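Local coordinates for protein aldehyde reductase YahK (Escherichia coli, PDB 1UUF) that reduces a wide range of aldehydes to the corresponding alcohols with a strong preference for NADPH, as a zinc-dependent member of the alcohol dehydrogenase family, at residues L161-H165 with T320-D325; A192-K196 with M217-V221; I203-H208 with K357-V361. All blocks are in the same frame, centred on the assembly; numbering follows the deposited sequence.

Contact 1. Residues L161-H165 with T320-D325; sequences LRIRH and TQEMLD
Q321 throws its CG to the far side from the main-chain N (chi1 -174°) and then bends at chi2 (62°), which lays its terminal amide against the backbone of R162, while L324, its CG beside its own backbone N (chi1 -73°), sends CD1 between L161 and I163. The contact joins strand 161-162 of the GroES-like part of this zinc-type alcohol dehydrogenase to helix 317-330. The amide of Q321 mimics a peptide group, offering an acceptor and a donor to the backbone of R162. The N-H of R162 points to Q321 OE1 at 2.9 Å, almost straight, and Q321 NE2 returns a bond to R162 O at 3.0 Å, nearly in its own amide plane. Both acceptors are met on a lone pair, so glutamine suits the site by pairing both the backbone N-H and the backbone C=O of R162 and fixing the turn of its amide. The apolar half is tight: L324 CD1 lies 3.4 Å from L161 CB, the two leucines crossing at about a right angle, and T320 CG2 touches L161 CG. I163 continues onto L170 and V173 of helix 170-173. Toward solvent, D325 takes a further bond from Q321 NE2, met from above its carboxylate plane, and reaches R164 through water: one molecule accepts from R164 NE at 2.8 Å and donates to D325 OD1.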
loop_
_atom_site.group_PDB
_atom_site.type_symbol
_atom_site.label_atom_id
_atom_site.label_comp_id
_atom_site.label_asym_id
_atom_site.label_seq_id
_atom_site.Cartn_x
_atom_site.Cartn_y
_atom_site.Cartn_z
ATOM N N LEU A 161 -9.726 12.313 -26.707
ATOM C CA LEU A 161 -10.590 11.137 -26.580
ATOM C C LEU A 161 -11.840 11.263 -27.436
ATOM O O LEU A 161 -12.300 12.364 -27.707
ATOM C CB LEU A 161 -11.021 10.957 -25.121
ATOM C CG LEU A 161 -9.979 10.670 -24.034
ATOM C CD1 LEU A 161 -9.187 9.430 -24.404
ATOM C CD2 LEU A 161 -9.055 11.867 -23.856
ATOM N N ARG A 162 -12.396 10.125 -27.847
ATOM C CA ARG A 162 -13.607 10.121 -28.659
ATOM C C ARG A 162 -14.822 9.866 -27.769
ATOM O O ARG A 162 -14.831 8.912 -26.988
ATOM C CB ARG A 162 -13.522 9.023 -29.727
ATOM C CG ARG A 162 -14.698 8.988 -30.705
ATOM C CD ARG A 162 -14.739 10.246 -31.566
ATOM N NE ARG A 162 -15.802 10.208 -32.568
ATOM C CZ ARG A 162 -15.789 9.431 -33.647
ATOM N NH1 ARG A 162 -14.765 8.620 -33.876
ATOM N NH2 ARG A 162 -16.808 9.458 -34.497
ATOM N N ILE A 163 -15.833 10.725 -27.883
ATOM C CA ILE A 163 -17.065 10.584 -27.109
ATOM C C ILE A 163 -18.082 9.816 -27.948
ATOM O O ILE A 163 -18.342 10.175 -29.098
ATOM C CB ILE A 163 -17.672 11.955 -26.745
ATOM C CG1 ILE A 163 -16.672 12.763 -25.915
ATOM C CG2 ILE A 163 -18.996 11.769 -26.009
ATOM C CD1 ILE A 163 -16.127 12.033 -24.711
ATOM N N ARG A 164 -18.645 8.759 -27.367
ATOM C CA ARG A 164 -19.623 7.921 -28.052
ATOM C C ARG A 164 -21.044 8.099 -27.510
ATOM O O ARG A 164 -21.997 7.520 -28.042
ATOM C CB ARG A 164 -19.212 6.450 -27.948
ATOM C CG ARG A 164 -17.907 6.105 -28.666
ATOM C CD ARG A 164 -18.018 6.296 -30.176
ATOM N NE ARG A 164 -16.792 5.897 -30.867
ATOM C CZ ARG A 164 -16.637 5.901 -32.188
ATOM N NH1 ARG A 164 -17.632 6.281 -32.979
ATOM N NH2 ARG A 164 -15.483 5.523 -32.721
ATOM N N HIS A 165 -21.182 8.888 -26.450
ATOM C CA HIS A 165 -22.493 9.166 -25.867
ATOM C C HIS A 165 -23.280 10.016 -26.859
ATOM O O HIS A 165 -22.694 10.681 -27.715
ATOM C CB HIS A 165 -22.360 9.993 -24.587
ATOM C CG HIS A 165 -21.803 9.246 -23.417
ATOM N ND1 HIS A 165 -22.554 8.954 -22.299
ATOM C CD2 HIS A 165 -20.554 8.791 -23.161
ATOM C CE1 HIS A 165 -21.788 8.359 -21.401
ATOM N NE2 HIS A 165 -20.570 8.247 -21.900
ATOM N N THR A 320 -8.586 6.020 -20.336
ATOM C CA THR A 320 -9.588 7.075 -20.339
ATOM C C THR A 320 -10.541 6.787 -21.499
ATOM O O THR A 320 -11.746 6.968 -21.380
ATOM C CB THR A 320 -8.942 8.470 -20.517
ATOM O OG1 THR A 320 -7.968 8.670 -19.487
ATOM C CG2 THR A 320 -9.993 9.573 -20.399
ATOM N N GLN A 321 -9.996 6.325 -22.623
ATOM C CA GLN A 321 -10.836 5.997 -23.771
ATOM C C GLN A 321 -11.711 4.788 -23.452
ATOM O O GLN A 321 -12.887 4.751 -23.813
ATOM C CB GLN A 321 -9.988 5.685 -25.005
ATOM C CG GLN A 321 -10.836 5.472 -26.260
ATOM C CD GLN A 321 -11.633 6.711 -26.631
ATOM O OE1 GLN A 321 -11.071 7.704 -27.087
ATOM N NE2 GLN A 321 -12.948 6.662 -26.425
ATOM N N GLU A 322 -11.129 3.799 -22.783
ATOM C CA GLU A 322 -11.859 2.592 -22.407
ATOM C C GLU A 322 -13.028 2.983 -21.513
ATOM O O GLU A 322 -14.145 2.483 -21.664
ATOM C CB GLU A 322 -10.940 1.634 -21.646
ATOM C CG GLU A 322 -11.605 0.327 -21.235
ATOM C CD GLU A 322 -10.741 -0.491 -20.294
ATOM O OE1 GLU A 322 -10.836 -0.292 -19.064
ATOM O OE2 GLU A 322 -9.956 -1.327 -20.789
ATOM N N MET A 323 -12.759 3.884 -20.574
ATOM C CA MET A 323 -13.782 4.347 -19.650
ATOM C C MET A 323 -14.927 5.020 -20.392
ATOM O O MET A 323 -16.094 4.758 -20.120
ATOM C CB MET A 323 -13.186 5.335 -18.650
ATOM C CG MET A 323 -14.218 5.919 -17.708
ATOM S SD MET A 323 -13.639 7.426 -16.940
ATOM C CE MET A 323 -13.413 8.483 -18.404
ATOM N N LEU A 324 -14.590 5.901 -21.328
ATOM C CA LEU A 324 -15.614 6.598 -22.094
ATOM C C LEU A 324 -16.481 5.622 -22.888
ATOM O O LEU A 324 -17.701 5.786 -22.954
ATOM C CB LEU A 324 -14.961 7.620 -23.028
ATOM C CG LEU A 324 -14.413 8.842 -22.285
ATOM C CD1 LEU A 324 -13.584 9.703 -23.221
ATOM C CD2 LEU A 324 -15.570 9.645 -21.702
ATOM N N ASP A 325 -15.855 4.609 -23.482
ATOM C CA ASP A 325 -16.594 3.615 -24.259
ATOM C C ASP A 325 -17.527 2.832 -23.335
ATOM O O ASP A 325 -18.698 2.609 -23.654
ATOM C CB ASP A 325 -15.632 2.647 -24.953
ATOM C CG ASP A 325 -14.746 3.330 -25.982
ATOM O OD1 ASP A 325 -15.069 4.464 -26.402
ATOM O OD2 ASP A 325 -13.730 2.720 -26.382
HETATM O O HOH W 1 -16.403 6.877 -25.955
HETATM O O HOH W 2 -14.627 5.220 -29.182
#

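Contact 2. Residues A192-K196 with M217-V221; sequences AGPGK and MGAHV
G193 and P194 pack against M217, G218 and A219 so closely that the contact is mostly backbone on backbone, where a helix hands over to a Rossmann-fold strand. One conventional hydrogen bond crosses it: H220 N donates to K196 O at 2.9 Å, just ahead of strand 197-201; H220 also bonds with V198 of that strand through the backbone. Weaker CA-H...O contacts continue the pairing toward the helix end. G193 CA meets M217 O at 3.4 Å, A219 CA meets G193 O at 3.3 Å, and P194 CA meets G218 O at 3.3 Å. A water accepts from G195 N and donates to G218 O. Shape explains the small residues. The type II turn from G193 to K196, closed by K196 N to G193 O, has G195 at a positive phi that suits glycine. G218, likewise at positive phi (93°), ends the preceding helix in a Schellman motif, and a CB there would collide with P194 CG. Apolar contact is slight: M217, extended beyond CG, brings SD to 4.2 Å from A192 CB, and A219 CB approaches K196 O and G193 O, each at 3.6 Å. The contact thus ties the loop after helix 176-189 to the turn that follows helix 205-216, with M217 also on L187 and R188 of helix 176-189, while strands 197-201 and 220-225 set out side by side in the parallel sheet.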
loop_
_atom_site.group_PDB
_atom_site.type_symbol
_atom_site.label_atom_id
_atom_site.label_comp_id
_atom_site.label_asym_id
_atom_site.label_seq_id
_atom_site.Cartn_x
_atom_site.Cartn_y
_atom_site.Cartn_z
ATOM N N ALA A 192 -12.076 -4.217 -9.287
ATOM C CA ALA A 192 -13.422 -4.177 -8.730
ATOM C C ALA A 192 -14.335 -4.896 -9.713
ATOM O O ALA A 192 -14.190 -4.736 -10.922
ATOM C CB ALA A 192 -13.879 -2.734 -8.561
ATOM N N GLY A 193 -15.270 -5.691 -9.204
ATOM C CA GLY A 193 -16.174 -6.406 -10.091
ATOM C C GLY A 193 -17.034 -7.397 -9.340
ATOM O O GLY A 193 -17.037 -7.392 -8.114
ATOM N N PRO A 194 -17.782 -8.260 -10.045
ATOM C CA PRO A 194 -18.631 -9.241 -9.363
ATOM C C PRO A 194 -17.839 -10.055 -8.340
ATOM O O PRO A 194 -16.710 -10.463 -8.605
ATOM C CB PRO A 194 -19.145 -10.108 -10.509
ATOM C CG PRO A 194 -19.213 -9.147 -11.651
ATOM C CD PRO A 194 -17.913 -8.378 -11.510
ATOM N N GLY A 195 -18.430 -10.275 -7.169
ATOM C CA GLY A 195 -17.759 -11.052 -6.142
ATOM C C GLY A 195 -16.822 -10.258 -5.253
ATOM O O GLY A 195 -16.238 -10.807 -4.319
ATOM N N LYS A 196 -16.670 -8.969 -5.544
ATOM C CA LYS A 196 -15.798 -8.105 -4.757
ATOM C C LYS A 196 -16.627 -7.122 -3.949
ATOM O O LYS A 196 -17.619 -6.589 -4.442
ATOM C CB LYS A 196 -14.865 -7.302 -5.669
ATOM C CG LYS A 196 -13.992 -8.140 -6.588
ATOM C CD LYS A 196 -13.086 -9.071 -5.802
ATOM C CE LYS A 196 -12.080 -9.750 -6.718
ATOM N NZ LYS A 196 -11.132 -8.763 -7.299
ATOM N N MET A 217 -19.598 -1.778 -12.591
ATOM C CA MET A 217 -18.610 -2.838 -12.758
ATOM C C MET A 217 -19.080 -4.141 -12.127
ATOM O O MET A 217 -18.452 -5.186 -12.295
ATOM C CB MET A 217 -17.279 -2.418 -12.146
ATOM C CG MET A 217 -16.564 -1.352 -12.947
ATOM S SD MET A 217 -15.012 -0.884 -12.170
ATOM C CE MET A 217 -14.681 0.626 -12.998
ATOM N N GLY A 218 -20.180 -4.072 -11.385
ATOM C CA GLY A 218 -20.727 -5.269 -10.773
ATOM C C GLY A 218 -20.293 -5.604 -9.360
ATOM O O GLY A 218 -20.611 -6.680 -8.865
ATOM N N ALA A 219 -19.576 -4.700 -8.699
ATOM C CA ALA A 219 -19.135 -4.962 -7.336
ATOM C C ALA A 219 -20.259 -4.684 -6.345
ATOM O O ALA A 219 -21.251 -4.037 -6.685
ATOM C CB ALA A 219 -17.925 -4.089 -6.999
ATOM N N HIS A 220 -20.121 -5.213 -5.134
ATOM C CA HIS A 220 -21.089 -4.945 -4.083
ATOM C C HIS A 220 -20.497 -3.670 -3.501
ATOM O O HIS A 220 -19.393 -3.684 -2.956
ATOM C CB HIS A 220 -21.093 -6.057 -3.040
ATOM C CG HIS A 220 -22.043 -5.813 -1.911
ATOM N ND1 HIS A 220 -21.742 -4.986 -0.851
ATOM C CD2 HIS A 220 -23.301 -6.264 -1.692
ATOM C CE1 HIS A 220 -22.774 -4.939 -0.026
ATOM N NE2 HIS A 220 -23.732 -5.705 -0.514
ATOM N N VAL A 221 -21.226 -2.567 -3.630
ATOM C CA VAL A 221 -20.723 -1.271 -3.190
ATOM C C VAL A 221 -21.255 -0.725 -1.872
ATOM O O VAL A 221 -22.461 -0.666 -1.655
ATOM C CB VAL A 221 -20.995 -0.216 -4.282
ATOM C CG1 VAL A 221 -20.402 1.131 -3.880
ATOM C CG2 VAL A 221 -20.417 -0.688 -5.604
HETATM O O HOH W 3 -21.028 -8.884 -6.542
#

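Contact 3. Residues I203-H208 with K357-V361; sequences IGGLGH and KYRFV
The rings of H208 and Y358 lie nearly parallel, planes 20° apart, but strongly displaced, with little ring-on-ring overlap; each covers the other's CB instead. This joins the glycine-rich turn and helix start of the Rossmann fold, where G204 and G207 are consistent with the GxGxxG motif that usually meets the dinucleotide, to the approach to strand 359-363. Y358 CB sits over one face of the imidazole, 3.6 Å from its centroid, and H208 CB lies over the phenol ring, 4.1 Å from its centre. Y358 CG, anti to the carbonyl carbon (chi1 -69°), sets the ring against H208 CB and brings CE2 to I203 CG2. The imidazole is held at both nitrogens: ND1 donates to G205 O at 2.7 Å, and NE2 is hydrogen-bonded to the backbone N of D335. Replacing H208 by an alanine is likely to take away the flat surface under Y358 CB and leave G205 O and the D335 amide without this partner. The side chain of R359, salt-bridged through NE to E83, lies about 5 Å from the zinc bound by C60, H82 and C178. Glycine suits position 205: R359 NH1 lies 3.7 Å from G205 CA, where a CB would collide with it.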
loop_
_atom_site.group_PDB
_atom_site.type_symbol
_atom_site.label_atom_id
_atom_site.label_comp_id
_atom_site.label_asym_id
_atom_site.label_seq_id
_atom_site.Cartn_x
_atom_site.Cartn_y
_atom_site.Cartn_z
ATOM N N ILE A 203 -19.023 11.374 -0.684
ATOM C CA ILE A 203 -20.138 11.483 -1.618
ATOM C C ILE A 203 -20.122 12.837 -2.329
ATOM O O ILE A 203 -21.135 13.540 -2.379
ATOM C CB ILE A 203 -21.495 11.321 -0.890
ATOM C CG1 ILE A 203 -21.416 10.192 0.141
ATOM C CG2 ILE A 203 -22.595 11.007 -1.901
ATOM C CD1 ILE A 203 -21.199 8.811 -0.448
ATOM N N GLY A 204 -18.963 13.198 -2.870
ATOM C CA GLY A 204 -18.830 14.454 -3.586
ATOM C C GLY A 204 -18.665 14.195 -5.072
ATOM O O GLY A 204 -19.154 13.189 -5.576
ATOM N N GLY A 205 -17.978 15.092 -5.773
ATOM C CA GLY A 205 -17.767 14.919 -7.203
ATOM C C GLY A 205 -17.119 13.589 -7.546
ATOM O O GLY A 205 -17.598 12.857 -8.413
ATOM N N LEU A 206 -16.022 13.278 -6.862
ATOM C CA LEU A 206 -15.307 12.027 -7.087
ATOM C C LEU A 206 -16.106 10.854 -6.548
ATOM O O LEU A 206 -16.243 9.827 -7.209
ATOM C CB LEU A 206 -13.944 12.057 -6.394
ATOM C CG LEU A 206 -12.860 12.956 -6.985
ATOM C CD1 LEU A 206 -11.628 12.916 -6.094
ATOM C CD2 LEU A 206 -12.511 12.481 -8.389
ATOM N N GLY A 207 -16.621 11.014 -5.336
ATOM C CA GLY A 207 -17.389 9.951 -4.716
ATOM C C GLY A 207 -18.588 9.484 -5.521
ATOM O O GLY A 207 -18.817 8.278 -5.658
ATOM N N HIS A 208 -19.364 10.420 -6.058
ATOM C CA HIS A 208 -20.540 10.021 -6.815
ATOM C C HIS A 208 -20.161 9.223 -8.063
ATOM O O HIS A 208 -20.889 8.313 -8.462
ATOM C CB HIS A 208 -21.435 11.248 -7.119
ATOM C CG HIS A 208 -21.319 11.798 -8.510
ATOM N ND1 HIS A 208 -20.211 12.484 -8.957
ATOM C CD2 HIS A 208 -22.215 11.832 -9.525
ATOM C CE1 HIS A 208 -20.430 12.919 -10.185
ATOM N NE2 HIS A 208 -21.639 12.538 -10.554
ATOM N N LYS A 357 -24.775 18.697 -6.562
ATOM C CA LYS A 357 -25.099 17.297 -6.806
ATOM C C LYS A 357 -24.938 16.899 -8.271
ATOM O O LYS A 357 -25.911 16.896 -9.028
ATOM C CB LYS A 357 -26.533 17.006 -6.350
ATOM C CG LYS A 357 -26.746 17.141 -4.847
ATOM C CD LYS A 357 -28.167 16.776 -4.427
ATOM C CE LYS A 357 -29.192 17.767 -4.957
ATOM N NZ LYS A 357 -29.325 17.731 -6.443
ATOM N N TYR A 358 -23.719 16.548 -8.677
ATOM C CA TYR A 358 -22.555 16.527 -7.795
ATOM C C TYR A 358 -21.358 17.169 -8.468
ATOM O O TYR A 358 -20.245 17.136 -7.939
ATOM C CB TYR A 358 -22.190 15.089 -7.431
ATOM C CG TYR A 358 -23.208 14.435 -6.544
ATOM C CD1 TYR A 358 -24.361 13.864 -7.074
ATOM C CD2 TYR A 358 -23.053 14.454 -5.162
ATOM C CE1 TYR A 358 -25.342 13.332 -6.244
ATOM C CE2 TYR A 358 -24.024 13.928 -4.324
ATOM C CZ TYR A 358 -25.164 13.371 -4.869
ATOM O OH TYR A 358 -26.132 12.865 -4.037
ATOM N N ARG A 359 -21.594 17.759 -9.632
ATOM C CA ARG A 359 -20.523 18.378 -10.390
ATOM C C ARG A 359 -21.023 19.586 -11.161
ATOM O O ARG A 359 -22.057 19.521 -11.825
ATOM C CB ARG A 359 -19.951 17.356 -11.380
ATOM C CG ARG A 359 -18.506 16.942 -11.136
ATOM C CD ARG A 359 -17.542 18.050 -11.523
ATOM N NE ARG A 359 -16.152 17.595 -11.544
ATOM C CZ ARG A 359 -15.439 17.297 -10.461
ATOM N NH1 ARG A 359 -15.978 17.402 -9.255
ATOM N NH2 ARG A 359 -14.180 16.897 -10.587
ATOM N N PHE A 360 -20.299 20.695 -11.062
ATOM C CA PHE A 360 -20.671 21.877 -11.818
ATOM C C PHE A 360 -20.063 21.722 -13.204
ATOM O O PHE A 360 -18.947 21.221 -13.343
ATOM C CB PHE A 360 -20.113 23.153 -11.180
ATOM C CG PHE A 360 -20.850 23.598 -9.953
ATOM C CD1 PHE A 360 -20.250 23.525 -8.701
ATOM C CD2 PHE A 360 -22.142 24.098 -10.049
ATOM C CE1 PHE A 360 -20.926 23.945 -7.559
ATOM C CE2 PHE A 360 -22.830 24.522 -8.914
ATOM C CZ PHE A 360 -22.221 24.445 -7.665
ATOM N N VAL A 361 -20.802 22.134 -14.227
ATOM C CA VAL A 361 -20.308 22.078 -15.595
ATOM C C VAL A 361 -20.611 23.408 -16.265
ATOM O O VAL A 361 -21.756 23.861 -16.292
ATOM C CB VAL A 361 -20.952 20.932 -16.404
ATOM C CG1 VAL A 361 -20.525 21.013 -17.868
ATOM C CG2 VAL A 361 -20.514 19.599 -15.830
#

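In the fold
Contact 3 is the most buried and lies nearest the centre of the chain; contacts 1 and 2 are both partly buried, contact 2 being farthest out and away from the zinc sites. Contacts 1 and 3 reach the same mixed sheet by different strands, 161-162 and 359-363, and each brings a helix against it, whereas contact 2 stays within the Rossmann-type domain and its parallel sheet. Helix 205-216 connects contacts 2 and 3: its start packs on Y358, and the turn just after it packs on the 192-196 loop. Their chemistry differs accordingly: amide pairing and water at contact 1, glycine-rich backbone packing at contact 2, and ring faces with no direct bond across at contact 3.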